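Local coordinates for putative MCP-type signal transduction protein (Campylobacter jejuni subsp. jejuni serotype O:2, PDB 4WY9) that probably senses chemical cues in the periplasm as the tandem-PAS sensory domain of the chemoreceptor Tlp1, perhaps recognising its ligands indirectly, at residues A24-T27 with Q28-G32; L228-L231 with K232-N235; E242-K245 with A246-E249. All coordinates share one frame; numbering follows the deposited sequence. Where two conformers were deposited one is given.

Contact 1: residues A24-T27 with Q28-G32; sequences ATQT and QGIFG
T27 and F31 sit one helical turn apart, and their side chains run side by side in the same direction. The T27 side chain starts at CB, which sits beside the following peptide as the backbone dictates. It then forks. CG2 is anti to the backbone N (the OG1 torsion, chi1, is -51°), and this sends the methyl along the helix to F31, where it stops 4.0 Å from ring atom CE2. The other branch, OG1, turns back beside its own backbone N. There it is hydrogen-bonded to Y23 O, and also to the hydroxyl of Y195. The threonine thus splits its work: a methyl for the aromatic ring, a hydroxyl for polar partners outside 24-32.

The carbonyl of T27 serves the same neighbour. F31 N reaches T27 O at 3.1 Å in a nearly straight bond, with an N-H...O angle of 174°. F31 CD2 comes within 3.5 Å of that same oxygen, which lies oblique to the ring. On a neighbouring side of the helix, I30 folds back along the backbone. Its CG1 is beside its own N and rests 3.5 Å from Q26 O, the oxygen that also accepts from I30 N. Q28 CB likewise lies against A24 O, the acceptor for Q28 N at 2.8 Å.

Several of these side chains reach other parts of the fold. I30 touches I192 and Y195 of helix 190-196. A24 and F31 meet strand 264-274, and the F31 ring also meets W279. The i to i+4 bonding and the buried T27-F31 pair are characteristic of an amphipathic alpha-helix, here the long N-terminal helix of a tandem-PAS (Cache-type) sensory domain, packed against a beta-sheet.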
loop_
_atom_site.group_PDB
_atom_site.type_symbol
_atom_site.label_atom_id
_atom_site.label_comp_id
_atom_site.label_asym_id
_atom_site.label_seq_id
_atom_site.Cartn_x
_atom_site.Cartn_y
_atom_site.Cartn_z
ATOM N N ALA A 24 8.949 5.492 9.477
ATOM C CA ALA A 24 7.493 5.722 9.497
ATOM C C ALA A 24 7.119 7.016 8.785
ATOM O O ALA A 24 6.186 7.042 7.991
ATOM C CB ALA A 24 6.959 5.735 10.904
ATOM N N THR A 25 7.855 8.089 9.079
ATOM C CA THR A 25 7.574 9.365 8.487
ATOM C C THR A 25 7.678 9.315 6.959
ATOM O O THR A 25 6.831 9.840 6.234
ATOM C CB THR A 25 8.539 10.455 9.039
ATOM O OG1 THR A 25 8.270 10.602 10.436
ATOM C CG2 THR A 25 8.358 11.785 8.325
ATOM N N GLN A 26 8.728 8.680 6.469
ATOM C CA GLN A 26 8.940 8.578 5.044
ATOM C C GLN A 26 7.827 7.761 4.388
ATOM O O GLN A 26 7.296 8.151 3.356
ATOM C CB GLN A 26 10.285 7.939 4.746
ATOM C CG GLN A 26 10.607 7.926 3.268
ATOM C CD GLN A 26 12.087 7.558 2.997
ATOM O OE1 GLN A 26 12.847 7.313 3.933
ATOM N NE2 GLN A 26 12.443 7.472 1.754
ATOM N N THR A 27 7.447 6.665 5.018
ATOM C CA THR A 27 6.398 5.803 4.481
ATOM C C THR A 27 5.040 6.500 4.482
ATOM O O THR A 27 4.284 6.449 3.493
ATOM C CB THR A 27 6.323 4.504 5.274
ATOM O OG1 THR A 27 7.637 3.924 5.355
ATOM C CG2 THR A 27 5.365 3.508 4.689
ATOM N N GLN A 28 4.722 7.182 5.577
ATOM C CA GLN A 28 3.478 7.927 5.702
ATOM C C GLN A 28 3.412 8.987 4.612
ATOM O O GLN A 28 2.343 9.221 3.994
ATOM C CB GLN A 28 3.353 8.552 7.079
ATOM C CG GLN A 28 2.006 9.192 7.369
ATOM C CD GLN A 28 1.878 9.644 8.807
ATOM O OE1 GLN A 28 0.951 9.300 9.493
ATOM N NE2 GLN A 28 2.763 10.446 9.203
ATOM N N GLY A 29 4.540 9.621 4.309
ATOM C CA GLY A 29 4.550 10.650 3.283
ATOM C C GLY A 29 4.269 10.106 1.902
ATOM O O GLY A 29 3.548 10.732 1.126
ATOM N N ILE A 30 4.812 8.940 1.589
ATOM C CA ILE A 30 4.568 8.304 0.300
ATOM C C ILE A 30 3.097 7.945 0.150
ATOM O O ILE A 30 2.471 8.251 -0.884
ATOM C CB ILE A 30 5.463 7.073 0.146
ATOM C CG1 ILE A 30 6.900 7.532 -0.104
ATOM C CG2 ILE A 30 4.978 6.140 -0.982
ATOM C CD1 ILE A 30 7.964 6.477 0.113
ATOM N N PHE A 31 2.503 7.348 1.183
ATOM C CA PHE A 31 1.066 7.066 1.151
ATOM C C PHE A 31 0.302 8.368 0.930
ATOM O O PHE A 31 -0.656 8.410 0.156
ATOM C CB PHE A 31 0.589 6.409 2.456
ATOM C CG PHE A 31 0.697 4.938 2.476
ATOM C CD1 PHE A 31 -0.177 4.145 1.746
ATOM C CD2 PHE A 31 1.582 4.294 3.308
ATOM C CE1 PHE A 31 -0.114 2.777 1.809
ATOM C CE2 PHE A 31 1.635 2.893 3.411
ATOM C CZ PHE A 31 0.796 2.154 2.660
ATOM N N GLY A 32 0.671 9.424 1.654
ATOM C CA GLY A 32 -0.044 10.676 1.562
ATOM C C GLY A 32 -0.016 11.259 0.177
ATOM O O GLY A 32 -1.025 11.796 -0.296
#

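Contact 2: residues L228-L231 with K232-N235; sequences LKNL and KDIN
K229 and I234 touch at the edge of an N-capped helical turn, where the chain leaves an extended loop and enters the short helix 231-234. K229 CD lies 4.1 Å from I234 CG2, and the two side chains cross at about a right angle. The lysine tip leads away from the turn, to N225 O.

N230 is the N-cap. Its CG is anti to the backbone N (chi1 -160°), which swings OD1 forward to the first turn. OD1 accepts from K232 N at 3.0 Å, with the donor in the carbonyl plane and on a lone pair. The aliphatic chain of K232 wraps the same oxygen, with CB, CG and CE all near it. The other amide atom, ND2, is held by D215 O, so the amide is gripped at both ends and its rotation is fixed. The backbone oxygen of N230 is shared as well. I234 N approaches it close to the C=O direction, while D233 N comes from above the carbonyl plane, 57° out of it. The N230 N-H faces a water, which donates in turn to D233 OD2. That carboxylate oxygen also rests 3.4 Å from N230 CB. The link from D233 to the cap residue's N-H is thus water-mediated, not the direct bond of a capping box.

L231 is buried, and its side chain touches Y244 of helix 241-249. L231 O accepts from N235 N at 2.9 Å and, weakly, from I234 N. The N235 amide bonds beyond the turn: OD1 with N237 ND2, ND2 with I258 O. With L231 CG anti to the backbone N (chi1 180°), CD1 meets I234 CD1 at 3.8 Å and N235 CB at 4.1 Å.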
loop_
_atom_site.group_PDB
_atom_site.type_symbol
_atom_site.label_atom_id
_atom_site.label_comp_id
_atom_site.label_asym_id
_atom_site.label_seq_id
_atom_site.Cartn_x
_atom_site.Cartn_y
_atom_site.Cartn_z
ATOM N N LEU A 228 3.668 -10.961 3.619
ATOM C CA LEU A 228 2.228 -11.260 3.570
ATOM C C LEU A 228 1.713 -12.095 4.718
ATOM O O LEU A 228 0.506 -12.203 4.921
ATOM C CB LEU A 228 1.814 -11.879 2.221
ATOM C CG LEU A 228 2.242 -11.186 0.936
ATOM C CD1 LEU A 228 1.594 -11.867 -0.257
ATOM C CD2 LEU A 228 1.901 -9.688 0.977
ATOM N N LYS A 229 2.616 -12.701 5.496
ATOM C CA LYS A 229 2.193 -13.469 6.641
ATOM C C LYS A 229 1.895 -12.577 7.823
ATOM O O LYS A 229 2.333 -11.419 7.874
ATOM C CB LYS A 229 3.231 -14.556 6.981
ATOM C CG LYS A 229 3.435 -15.536 5.818
ATOM C CD LYS A 229 4.405 -16.655 6.150
ATOM C CE LYS A 229 4.418 -17.729 5.044
ATOM N NZ LYS A 229 4.642 -17.150 3.695
ATOM N N ASN A 230 1.166 -13.117 8.795
ATOM C CA ASN A 230 0.939 -12.403 10.034
ATOM C C ASN A 230 2.037 -12.712 11.019
ATOM O O ASN A 230 2.287 -13.878 11.350
ATOM C CB ASN A 230 -0.433 -12.739 10.614
ATOM C CG ASN A 230 -0.910 -11.708 11.590
ATOM O OD1 ASN A 230 -0.253 -11.454 12.608
ATOM N ND2 ASN A 230 -1.949 -10.996 11.234
ATOM N N LEU A 231 2.720 -11.673 11.493
ATOM C CA LEU A 231 3.852 -11.847 12.403
ATOM C C LEU A 231 3.422 -12.604 13.650
ATOM O O LEU A 231 4.181 -13.406 14.209
ATOM C CB LEU A 231 4.460 -10.481 12.741
ATOM C CG LEU A 231 5.660 -10.497 13.695
ATOM C CD1 LEU A 231 6.750 -11.395 13.174
ATOM C CD2 LEU A 231 6.155 -9.084 13.845
ATOM N N LYS A 232 2.182 -12.398 14.080
ATOM C CA LYS A 232 1.697 -13.066 15.296
ATOM C C LYS A 232 1.578 -14.577 15.119
ATOM O O LYS A 232 1.700 -15.321 16.075
ATOM C CB LYS A 232 0.374 -12.457 15.749
ATOM C CG LYS A 232 0.462 -10.963 15.954
ATOM C CD LYS A 232 -0.803 -10.356 16.535
ATOM C CE LYS A 232 -1.938 -10.400 15.514
ATOM N NZ LYS A 232 -2.989 -9.401 15.918
ATOM N N ASP A 233 1.307 -15.017 13.895
ATOM C CA ASP A 233 1.195 -16.436 13.609
ATOM C C ASP A 233 2.535 -17.138 13.545
ATOM O O ASP A 233 2.664 -18.309 13.913
ATOM C CB ASP A 233 0.461 -16.666 12.289
ATOM C CG ASP A 233 -0.970 -16.227 12.312
ATOM O OD1 ASP A 233 -1.599 -16.241 13.389
ATOM O OD2 ASP A 233 -1.486 -15.873 11.221
ATOM N N ILE A 234 3.530 -16.449 12.972
ATOM C CA ILE A 234 4.823 -17.066 12.741
ATOM C C ILE A 234 5.780 -16.888 13.898
ATOM O O ILE A 234 6.792 -17.574 13.976
ATOM C CB ILE A 234 5.430 -16.597 11.410
ATOM C CG1 ILE A 234 5.701 -15.132 11.436
ATOM C CG2 ILE A 234 4.480 -16.944 10.226
ATOM C CD1 ILE A 234 7.125 -14.815 11.569
ATOM N N ASN A 235 5.433 -15.993 14.819
ATOM C CA ASN A 235 6.282 -15.739 15.995
ATOM C C ASN A 235 5.402 -15.624 17.248
ATOM O O ASN A 235 5.233 -14.554 17.803
ATOM C CB ASN A 235 7.142 -14.490 15.817
ATOM C CG ASN A 235 8.144 -14.333 16.927
ATOM O OD1 ASN A 235 8.654 -15.324 17.454
ATOM N ND2 ASN A 235 8.444 -13.080 17.292
HETATM O O HOH W 1 -0.017 -15.719 8.653
#

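Contact 3: residues E242-K245 with A246-E249; sequences ETYK and AISE
Y244 O accepts from S248 N at 2.9 Å and, in the serine conformer given, also from S248 OG at 2.8 Å. The hydroxyl is modelled in a second position too, so this double grip is conditional. It is the familiar pattern of a serine in an alpha-helix bonding back to the carbonyl four residues earlier, here in helix 241-249 of the five-stranded sheet domain. In this conformer OG is anti to its own carbonyl carbon (chi1 -61°), beside the backbone N, and the two donors come from opposite faces of the carbonyl plane.

The i to i+4 pattern continues along the helix. I247 N reaches T243 O at 3.1 Å in the carbonyl plane. The I247 side chain folds over the same oxygen, with CG1 at 3.5 Å. Its tip, CD1, approaches the edge of the Y244 ring loosely, near the ring plane. The apolar side of the helix faces the sheet: T243 and A246 touch F255 of strand 253-258, and T243 and I247 touch I269 of strand 264-274. The Y244 ring instead packs on L231 and K232 of helix 231-234, and its OH is bonded to N235 O, just after that helix.

K245 and E249 lie alongside each other, pointing the same way. K245 NZ stays 5.0 Å from E249 OE2, so any attraction is probably modest; E249 OE1 has a long, weak ion pair with K251 NZ. E249 CG lies 3.2 Å from the backbone oxygen K245 O. The lysine's aliphatic CD, not its NZ, comes nearest the carboxylate, 3.9 Å from E249 OE2.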
loop_
_atom_site.group_PDB
_atom_site.type_symbol
_atom_site.label_atom_id
_atom_site.label_comp_id
_atom_site.label_asym_id
_atom_site.label_seq_id
_atom_site.Cartn_x
_atom_site.Cartn_y
_atom_site.Cartn_z
ATOM N N GLU A 242 4.190 -8.404 24.026
ATOM C CA GLU A 242 4.100 -7.006 24.426
ATOM C C GLU A 242 4.205 -6.097 23.196
ATOM O O GLU A 242 3.490 -5.082 23.083
ATOM C CB GLU A 242 5.188 -6.640 25.421
ATOM C CG GLU A 242 5.008 -5.260 25.987
ATOM C CD GLU A 242 6.054 -4.897 27.029
ATOM O OE1 GLU A 242 7.017 -5.693 27.194
ATOM O OE2 GLU A 242 5.920 -3.812 27.639
ATOM N N THR A 243 5.110 -6.436 22.307
ATOM C CA THR A 243 5.304 -5.673 21.069
ATOM C C THR A 243 4.051 -5.752 20.215
ATOM O O THR A 243 3.618 -4.737 19.632
ATOM C CB THR A 243 6.543 -6.168 20.323
ATOM O OG1 THR A 243 7.695 -5.974 21.160
ATOM C CG2 THR A 243 6.730 -5.468 19.026
ATOM N N TYR A 244 3.463 -6.947 20.106
ATOM C CA TYR A 244 2.260 -7.101 19.296
ATOM C C TYR A 244 1.096 -6.277 19.825
ATOM O O TYR A 244 0.261 -5.786 19.052
ATOM C CB TYR A 244 1.836 -8.573 19.216
ATOM C CG TYR A 244 2.840 -9.486 18.613
ATOM C CD1 TYR A 244 3.862 -8.998 17.804
ATOM C CD2 TYR A 244 2.801 -10.856 18.849
ATOM C CE1 TYR A 244 4.778 -9.828 17.242
ATOM C CE2 TYR A 244 3.710 -11.693 18.297
ATOM C CZ TYR A 244 4.716 -11.182 17.506
ATOM O OH TYR A 244 5.650 -12.008 16.962
ATOM N N LYS A 245 1.007 -6.154 21.145
ATOM C CA LYS A 245 -0.048 -5.345 21.734
ATOM C C LYS A 245 0.089 -3.877 21.303
ATOM O O LYS A 245 -0.903 -3.234 20.970
ATOM C CB LYS A 245 -0.039 -5.444 23.269
ATOM C CG LYS A 245 -0.958 -6.485 23.824
ATOM C CD LYS A 245 -1.655 -6.018 25.082
ATOM C CE LYS A 245 -0.666 -5.754 26.201
ATOM N NZ LYS A 245 -1.368 -5.593 27.514
ATOM N N ALA A 246 1.314 -3.368 21.297
ATOM C CA ALA A 246 1.553 -1.999 20.850
ATOM C C ALA A 246 1.141 -1.789 19.408
ATOM O O ALA A 246 0.530 -0.782 19.052
ATOM C CB ALA A 246 3.037 -1.617 21.035
ATOM N N ILE A 247 1.488 -2.763 18.562
ATOM C CA ILE A 247 1.098 -2.701 17.161
ATOM C C ILE A 247 -0.398 -2.702 17.029
ATOM O O ILE A 247 -0.958 -1.883 16.309
ATOM C CB ILE A 247 1.731 -3.851 16.353
ATOM C CG1 ILE A 247 3.244 -3.707 16.293
ATOM C CG2 ILE A 247 1.152 -3.911 14.958
ATOM C CD1 ILE A 247 3.993 -4.967 15.855
ATOM N N SER A 248 -1.060 -3.624 17.739
ATOM C CA SER A 248 -2.507 -3.784 17.625
ATOM C C SER A 248 -3.238 -2.512 18.044
ATOM O O SER A 248 -4.307 -2.175 17.508
ATOM C CB SER A 248 -2.966 -4.985 18.481
ATOM O OG SER A 248 -2.365 -6.192 18.030
ATOM N N GLU A 249 -2.657 -1.801 18.996
ATOM C CA GLU A 249 -3.244 -0.598 19.546
ATOM C C GLU A 249 -2.800 0.693 18.871
ATOM O O GLU A 249 -3.282 1.777 19.212
ATOM C CB GLU A 249 -2.943 -0.550 21.031
ATOM C CG GLU A 249 -3.599 -1.675 21.814
ATOM C CD GLU A 249 -3.073 -1.805 23.226
ATOM O OE1 GLU A 249 -2.206 -1.030 23.621
ATOM O OE2 GLU A 249 -3.488 -2.741 23.930
#

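Contact 1 comes first, within the long helix 8-51. Like the others, it closes no long loop. Contacts 1 and 3 each join successive turns of one helix, while contact 2 joins a loop to the short helix it enters. The chain builds the seven-stranded sheet before starting the five-stranded one. Contact 2 follows strand 218-220, and contact 3 comes shortly after it, before strand 253-258. The three lie in series, with none nested or crossing. Contacts 2 and 3 touch directly: the Y244 ring packs on K232. Contact 1 stands apart, with its nearest atoms about 11 Å from contact 3, but both meet strand 264-274, A24 through F272 and I247 through I269.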